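Local coordinates for protein vinylacetyl-CoA Delta-isomerase (Nitrosopumilus maritimus SCM1, PDB 6VJR) that probably interconverts vinylacetyl-CoA and crotonyl-CoA and dehydrates 4-hydroxybutyryl-CoA, using a bound FAD and an iron-sulfur cluster, at residues 17-22 and 224-229; 219-224 and 260-265. All blocks are in the same frame, centred on the assembly; numbering follows the deposited sequence.

Contact 1 (17-22 and 224-229)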
loop_
_atom_site.group_PDB
_atom_site.type_symbol
_atom_site.label_atom_id
_atom_site.label_comp_id
_atom_site.label_asym_id
_atom_site.label_seq_id
_atom_site.Cartn_x
_atom_site.Cartn_y
_atom_site.Cartn_z
ATOM N N LEU A 17 -31.481 35.497 1.188
ATOM C CA LEU A 17 -31.136 34.520 0.146
ATOM C C LEU A 17 -32.251 33.488 0.089
ATOM O O LEU A 17 -32.823 33.205 1.126
ATOM C CB LEU A 17 -29.806 33.843 0.524
ATOM C CG LEU A 17 -28.504 34.506 0.045
ATOM C CD1 LEU A 17 -28.350 35.934 0.448
ATOM C CD2 LEU A 17 -27.267 33.705 0.447
ATOM N N LYS A 18 -32.524 32.947 -1.102
ATOM C CA LYS A 18 -33.465 31.862 -1.273
ATOM C C LYS A 18 -32.709 30.548 -1.065
ATOM O O LYS A 18 -31.940 30.142 -1.931
ATOM C CB LYS A 18 -34.117 31.925 -2.658
ATOM C CG LYS A 18 -35.198 30.904 -2.795
ATOM C CD LYS A 18 -35.842 30.822 -4.172
ATOM C CE LYS A 18 -36.598 32.010 -4.563
ATOM N NZ LYS A 18 -37.122 31.887 -5.921
ATOM N N VAL A 19 -32.922 29.911 0.094
ATOM C CA VAL A 19 -32.191 28.706 0.478
ATOM C C VAL A 19 -33.171 27.606 0.847
ATOM O O VAL A 19 -33.950 27.762 1.783
ATOM C CB VAL A 19 -31.229 28.949 1.653
ATOM C CG1 VAL A 19 -30.520 27.678 2.091
ATOM C CG2 VAL A 19 -30.242 30.051 1.362
ATOM N N TYR A 20 -33.089 26.488 0.136
ATOM C CA TYR A 20 -33.905 25.327 0.470
ATOM C C TYR A 20 -33.074 24.310 1.244
ATOM O O TYR A 20 -32.003 23.938 0.783
ATOM C CB TYR A 20 -34.472 24.674 -0.788
ATOM C CG TYR A 20 -35.562 25.520 -1.413
ATOM C CD1 TYR A 20 -36.799 25.664 -0.806
ATOM C CD2 TYR A 20 -35.340 26.192 -2.589
ATOM C CE1 TYR A 20 -37.790 26.458 -1.350
ATOM C CE2 TYR A 20 -36.339 26.950 -3.159
ATOM C CZ TYR A 20 -37.569 27.097 -2.540
ATOM O OH TYR A 20 -38.560 27.918 -3.033
ATOM N N LEU A 21 -33.598 23.879 2.410
ATOM C CA LEU A 21 -32.999 22.806 3.197
ATOM C C LEU A 21 -34.122 21.975 3.790
ATOM O O LEU A 21 -34.963 22.499 4.513
ATOM C CB LEU A 21 -32.107 23.420 4.280
ATOM C CG LEU A 21 -31.531 22.460 5.327
ATOM C CD1 LEU A 21 -30.812 21.278 4.724
ATOM C CD2 LEU A 21 -30.596 23.254 6.195
ATOM N N PHE A 22 -34.145 20.669 3.459
ATOM C CA PHE A 22 -35.169 19.765 3.936
ATOM C C PHE A 22 -36.567 20.249 3.563
ATOM O O PHE A 22 -37.535 20.051 4.328
ATOM C CB PHE A 22 -35.076 19.561 5.452
ATOM C CG PHE A 22 -33.785 18.931 5.920
ATOM C CD1 PHE A 22 -33.274 17.786 5.313
ATOM C CD2 PHE A 22 -33.116 19.459 7.020
ATOM C CE1 PHE A 22 -32.103 17.211 5.781
ATOM C CE2 PHE A 22 -31.915 18.907 7.461
ATOM C CZ PHE A 22 -31.405 17.792 6.808
ATOM N N VAL A 224 -31.129 33.603 -8.300
ATOM C CA VAL A 224 -30.332 32.547 -7.688
ATOM C C VAL A 224 -31.187 31.795 -6.684
ATOM O O VAL A 224 -31.873 32.387 -5.861
ATOM C CB VAL A 224 -29.090 33.100 -6.967
ATOM C CG1 VAL A 224 -28.294 31.975 -6.319
ATOM C CG2 VAL A 224 -28.196 33.934 -7.897
ATOM N N THR A 225 -31.111 30.466 -6.761
ATOM C CA THR A 225 -31.665 29.592 -5.744
ATOM C C THR A 225 -30.542 28.691 -5.225
ATOM O O THR A 225 -29.776 28.146 -6.029
ATOM C CB THR A 225 -32.783 28.730 -6.342
ATOM O OG1 THR A 225 -33.802 29.529 -6.966
ATOM C CG2 THR A 225 -33.383 27.837 -5.272
ATOM N N TYR A 226 -30.480 28.536 -3.896
ATOM C CA TYR A 226 -29.525 27.636 -3.248
ATOM C C TYR A 226 -30.268 26.428 -2.709
ATOM O O TYR A 226 -31.282 26.588 -2.015
ATOM C CB TYR A 226 -28.792 28.310 -2.081
ATOM C CG TYR A 226 -28.002 29.541 -2.456
ATOM C CD1 TYR A 226 -28.608 30.787 -2.449
ATOM C CD2 TYR A 226 -26.670 29.475 -2.829
ATOM C CE1 TYR A 226 -27.903 31.940 -2.773
ATOM C CE2 TYR A 226 -25.955 30.619 -3.150
ATOM C CZ TYR A 226 -26.570 31.857 -3.130
ATOM O OH TYR A 226 -25.809 32.944 -3.470
ATOM N N ILE A 227 -29.758 25.224 -3.032
ATOM C CA ILE A 227 -30.320 23.995 -2.505
ATOM C C ILE A 227 -29.234 23.297 -1.685
ATOM O O ILE A 227 -28.229 22.884 -2.227
ATOM C CB ILE A 227 -30.925 23.103 -3.588
ATOM C CG1 ILE A 227 -31.921 23.856 -4.488
ATOM C CG2 ILE A 227 -31.593 21.919 -2.898
ATOM C CD1 ILE A 227 -32.439 23.048 -5.646
ATOM N N TYR A 228 -29.439 23.258 -0.374
ATOM C CA TYR A 228 -28.405 22.838 0.558
ATOM C C TYR A 228 -28.090 21.351 0.378
ATOM O O TYR A 228 -28.983 20.554 0.197
ATOM C CB TYR A 228 -28.886 23.107 1.985
ATOM C CG TYR A 228 -27.795 23.512 2.968
ATOM C CD1 TYR A 228 -27.438 24.852 3.109
ATOM C CD2 TYR A 228 -27.133 22.586 3.756
ATOM C CE1 TYR A 228 -26.418 25.246 3.935
ATOM C CE2 TYR A 228 -26.121 22.985 4.622
ATOM C CZ TYR A 228 -25.789 24.318 4.723
ATOM O OH TYR A 228 -24.797 24.717 5.565
ATOM N N GLY A 229 -26.819 20.973 0.517
ATOM C CA GLY A 229 -26.451 19.568 0.525
ATOM C C GLY A 229 -26.567 18.933 1.913
ATOM O O GLY A 229 -26.216 19.508 2.917
HETATM O O HOH W 1 -31.303 33.764 -3.485
HETATM O O HOH W 2 -34.703 32.708 -7.006
#
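A parallel strand pair in the mixed beta-sheet of the N-terminal region sets strand 19-21 beside strand 224-228, which pairs on its other side with strand 254-259. Three nearly straight hydrogen bonds join the backbones: Tyr226 N gives to Lys18 O (2.9 Å), Tyr20 N to Tyr226 O (2.8 Å) and Tyr228 N to Tyr20 O (2.9 Å), each donor lying almost along the C=O axis. Tyr226 thus uses both its N-H and its carbonyl. Its side chain shares a face of the sheet with Val19. With CG anti to its own carbonyl carbon (chi1 -59°), the ring turns one edge to Lys18 O, in plane, while CD2 of Leu17 meets CE1 of Tyr226 obliquely at 3.7 Å. The phenol OH is bonded to Ala219 O, so a tyrosine can lie among aliphatic neighbours with its polar end satisfied. On the other face, CG2 of Thr225 sits at the edge of the Tyr20 ring, in plane, 3.7 Å from CD2; this ring also meets His399 of a second subunit. Farther along, Leu21 and Tyr228 run side by side, with CD2 of the leucine over one face of the phenol ring. Where direct pairing stops, water takes over: one molecule accepts from Lys18 N and donates to Val224 O, and another accepts from NZ of the exposed Lys18 and donates to the same carbonyl. Val224 O is therefore satisfied by two waters at the solvent-facing end, while the buried part relies on straight backbone bonds and apolar contacts.

Contact 2 (219-224 and 260-265)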
loop_
_atom_site.group_PDB
_atom_site.type_symbol
_atom_site.label_atom_id
_atom_site.label_comp_id
_atom_site.label_asym_id
_atom_site.label_seq_id
_atom_site.Cartn_x
_atom_site.Cartn_y
_atom_site.Cartn_z
ATOM N N ALA A 219 -24.007 37.422 -3.439
ATOM C CA ALA A 219 -24.694 36.218 -3.001
ATOM C C ALA A 219 -26.205 36.419 -3.009
ATOM O O ALA A 219 -26.928 35.445 -3.121
ATOM C CB ALA A 219 -24.259 35.825 -1.608
ATOM N N ASP A 220 -26.677 37.669 -2.880
ATOM C CA ASP A 220 -28.114 37.982 -2.892
ATOM C C ASP A 220 -28.654 38.360 -4.277
ATOM O O ASP A 220 -29.732 38.924 -4.343
ATOM C CB ASP A 220 -28.458 39.072 -1.886
ATOM C CG ASP A 220 -27.871 40.446 -2.128
ATOM O OD1 ASP A 220 -27.078 40.572 -3.097
ATOM O OD2 ASP A 220 -28.252 41.393 -1.357
ATOM N N ALA A 221 -27.927 38.060 -5.370
ATOM C CA ALA A 221 -28.396 38.330 -6.720
ATOM C C ALA A 221 -29.772 37.724 -6.987
ATOM O O ALA A 221 -30.044 36.592 -6.591
ATOM C CB ALA A 221 -27.409 37.806 -7.715
ATOM N N LYS A 222 -30.588 38.476 -7.738
ATOM C CA LYS A 222 -31.881 37.973 -8.207
ATOM C C LYS A 222 -31.670 36.830 -9.200
ATOM O O LYS A 222 -30.763 36.869 -10.019
ATOM C CB LYS A 222 -32.670 39.143 -8.815
ATOM C CG LYS A 222 -33.036 40.158 -7.743
ATOM C CD LYS A 222 -33.746 39.634 -6.494
ATOM C CE LYS A 222 -34.164 40.729 -5.539
ATOM N NZ LYS A 222 -34.660 40.172 -4.278
ATOM N N GLY A 223 -32.495 35.792 -9.099
ATOM C CA GLY A 223 -32.473 34.678 -10.033
ATOM C C GLY A 223 -31.688 33.478 -9.507
ATOM O O GLY A 223 -31.614 32.448 -10.177
ATOM N N VAL A 224 -31.129 33.603 -8.300
ATOM C CA VAL A 224 -30.332 32.547 -7.688
ATOM C C VAL A 224 -31.187 31.795 -6.684
ATOM O O VAL A 224 -31.873 32.387 -5.861
ATOM C CB VAL A 224 -29.090 33.100 -6.967
ATOM C CG1 VAL A 224 -28.294 31.975 -6.319
ATOM C CG2 VAL A 224 -28.196 33.934 -7.897
ATOM N N ASP A 260 -30.967 31.408 -12.837
ATOM C CA ASP A 260 -32.033 31.643 -13.812
ATOM C C ASP A 260 -31.938 33.087 -14.295
ATOM O O ASP A 260 -32.447 34.019 -13.679
ATOM C CB ASP A 260 -33.397 31.338 -13.233
ATOM C CG ASP A 260 -34.534 31.482 -14.221
ATOM O OD1 ASP A 260 -34.251 31.593 -15.427
ATOM O OD2 ASP A 260 -35.696 31.518 -13.772
ATOM N N ARG A 261 -31.251 33.242 -15.427
ATOM C CA ARG A 261 -31.171 34.522 -16.110
ATOM C C ARG A 261 -30.663 35.581 -15.136
ATOM O O ARG A 261 -31.208 36.700 -15.065
ATOM C CB ARG A 261 -32.485 34.942 -16.771
ATOM C CG ARG A 261 -32.948 34.016 -17.883
ATOM C CD ARG A 261 -34.400 34.278 -18.264
ATOM N NE ARG A 261 -35.182 33.800 -17.103
ATOM C CZ ARG A 261 -36.492 33.806 -16.917
ATOM N NH1 ARG A 261 -36.964 33.399 -15.753
ATOM N NH2 ARG A 261 -37.327 34.234 -17.861
ATOM N N VAL A 262 -29.573 35.216 -14.441
ATOM C CA VAL A 262 -28.944 36.119 -13.511
ATOM C C VAL A 262 -28.160 37.171 -14.290
ATOM O O VAL A 262 -27.377 36.848 -15.174
ATOM C CB VAL A 262 -28.047 35.314 -12.546
ATOM C CG1 VAL A 262 -27.274 36.203 -11.583
ATOM C CG2 VAL A 262 -28.836 34.331 -11.734
ATOM N N PHE A 263 -28.324 38.432 -13.907
ATOM C CA PHE A 263 -27.662 39.542 -14.559
ATOM C C PHE A 263 -26.293 39.798 -13.956
ATOM O O PHE A 263 -26.143 39.839 -12.733
ATOM C CB PHE A 263 -28.509 40.793 -14.388
ATOM C CG PHE A 263 -27.848 42.024 -14.974
ATOM C CD1 PHE A 263 -27.738 42.169 -16.355
ATOM C CD2 PHE A 263 -27.358 43.036 -14.157
ATOM C CE1 PHE A 263 -27.147 43.309 -16.909
ATOM C CE2 PHE A 263 -26.771 44.164 -14.720
ATOM C CZ PHE A 263 -26.669 44.294 -16.084
ATOM N N ILE A 264 -25.321 39.985 -14.845
ATOM C CA ILE A 264 -23.972 40.368 -14.464
ATOM C C ILE A 264 -23.600 41.603 -15.260
ATOM O O ILE A 264 -23.486 41.511 -16.480
ATOM C CB ILE A 264 -22.939 39.256 -14.700
ATOM C CG1 ILE A 264 -23.452 37.914 -14.183
ATOM C CG2 ILE A 264 -21.602 39.655 -14.084
ATOM C CD1 ILE A 264 -22.497 36.756 -14.368
ATOM N N PRO A 265 -23.375 42.760 -14.601
ATOM C CA PRO A 265 -23.027 43.958 -15.330
ATOM C C PRO A 265 -21.616 43.827 -15.897
ATOM O O PRO A 265 -20.799 43.085 -15.380
ATOM C CB PRO A 265 -23.134 45.065 -14.281
ATOM C CG PRO A 265 -22.860 44.371 -12.986
ATOM C CD PRO A 265 -23.414 42.969 -13.146
HETATM O O HOH W 3 -30.040 39.025 -11.528
#
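Val262 holds CG1 anti to its backbone N (chi1 176°), which leaves CG2 anti to the carbonyl carbon, and Val224 has the same rotamer (chi1 179°). The two side chains cross obliquely, and their CG2 methyls meet at 3.9 Å. CG1 of Val262 instead reaches CB of Ala221, at 4.2 Å, so the forked valine spreads one methyl to each end of the turn 221-224. Between these ends its CG2 lies against the backbone, 3.6 Å from Lys222 O. A small alanine and beta-branched valines suit this small apolar cluster, which Ile217 of strand 213-218 extends. Gly223 takes a positive phi of 98°, the conformation expected at the third position of a type II turn. A side chain here would run into Asp260 O and crowd the valine methyl, so glycine fits for both reasons. Its carbonyl accepts from Asp260 N at 2.9 Å; the bond is bent, with the donor above the carbonyl plane. A water donates to Lys222 O and accepts from Phe263 N, bridging the two backbones where they do not meet directly. At the exposed rim Asp260 carries its carboxylate anti to the backbone N, and Arg261 grips it side-on: NE reaches OD1 at 2.9 Å and NH1 reaches OD2 at 3.0 Å, both from above the carboxylate plane. The salt bridge joins two neighbours in sequence at the corner where the chain passes from strand 254-259 to strand 262-265. Arg261 and Val262 both face Val180 of strand 177-188, a G1 beta bulge, and the whole is a type II beta turn packed against a bulged strand corner.

In the fold
From the N terminus, strand 19-21 waits about two hundred residues for strand 224-228, so contact 1 closes a long loop that takes in helices as well as much of the beta structure. Contact 2 closes a short one, from the turn 219-224 to 260-265, with strand but no helix between. Their segments alternate along the chain, so the loops cross, and Val224 belongs to both: it ends the turn and begins the strand. Contact 1 ties the N-terminal strand to the mixed sheet and lies near the second subunit, whereas contact 2 joins the connection after strand 213-218, in the four-stranded sheet, to the corner of that mixed sheet. Leu17 packing on Asp220 joins them further.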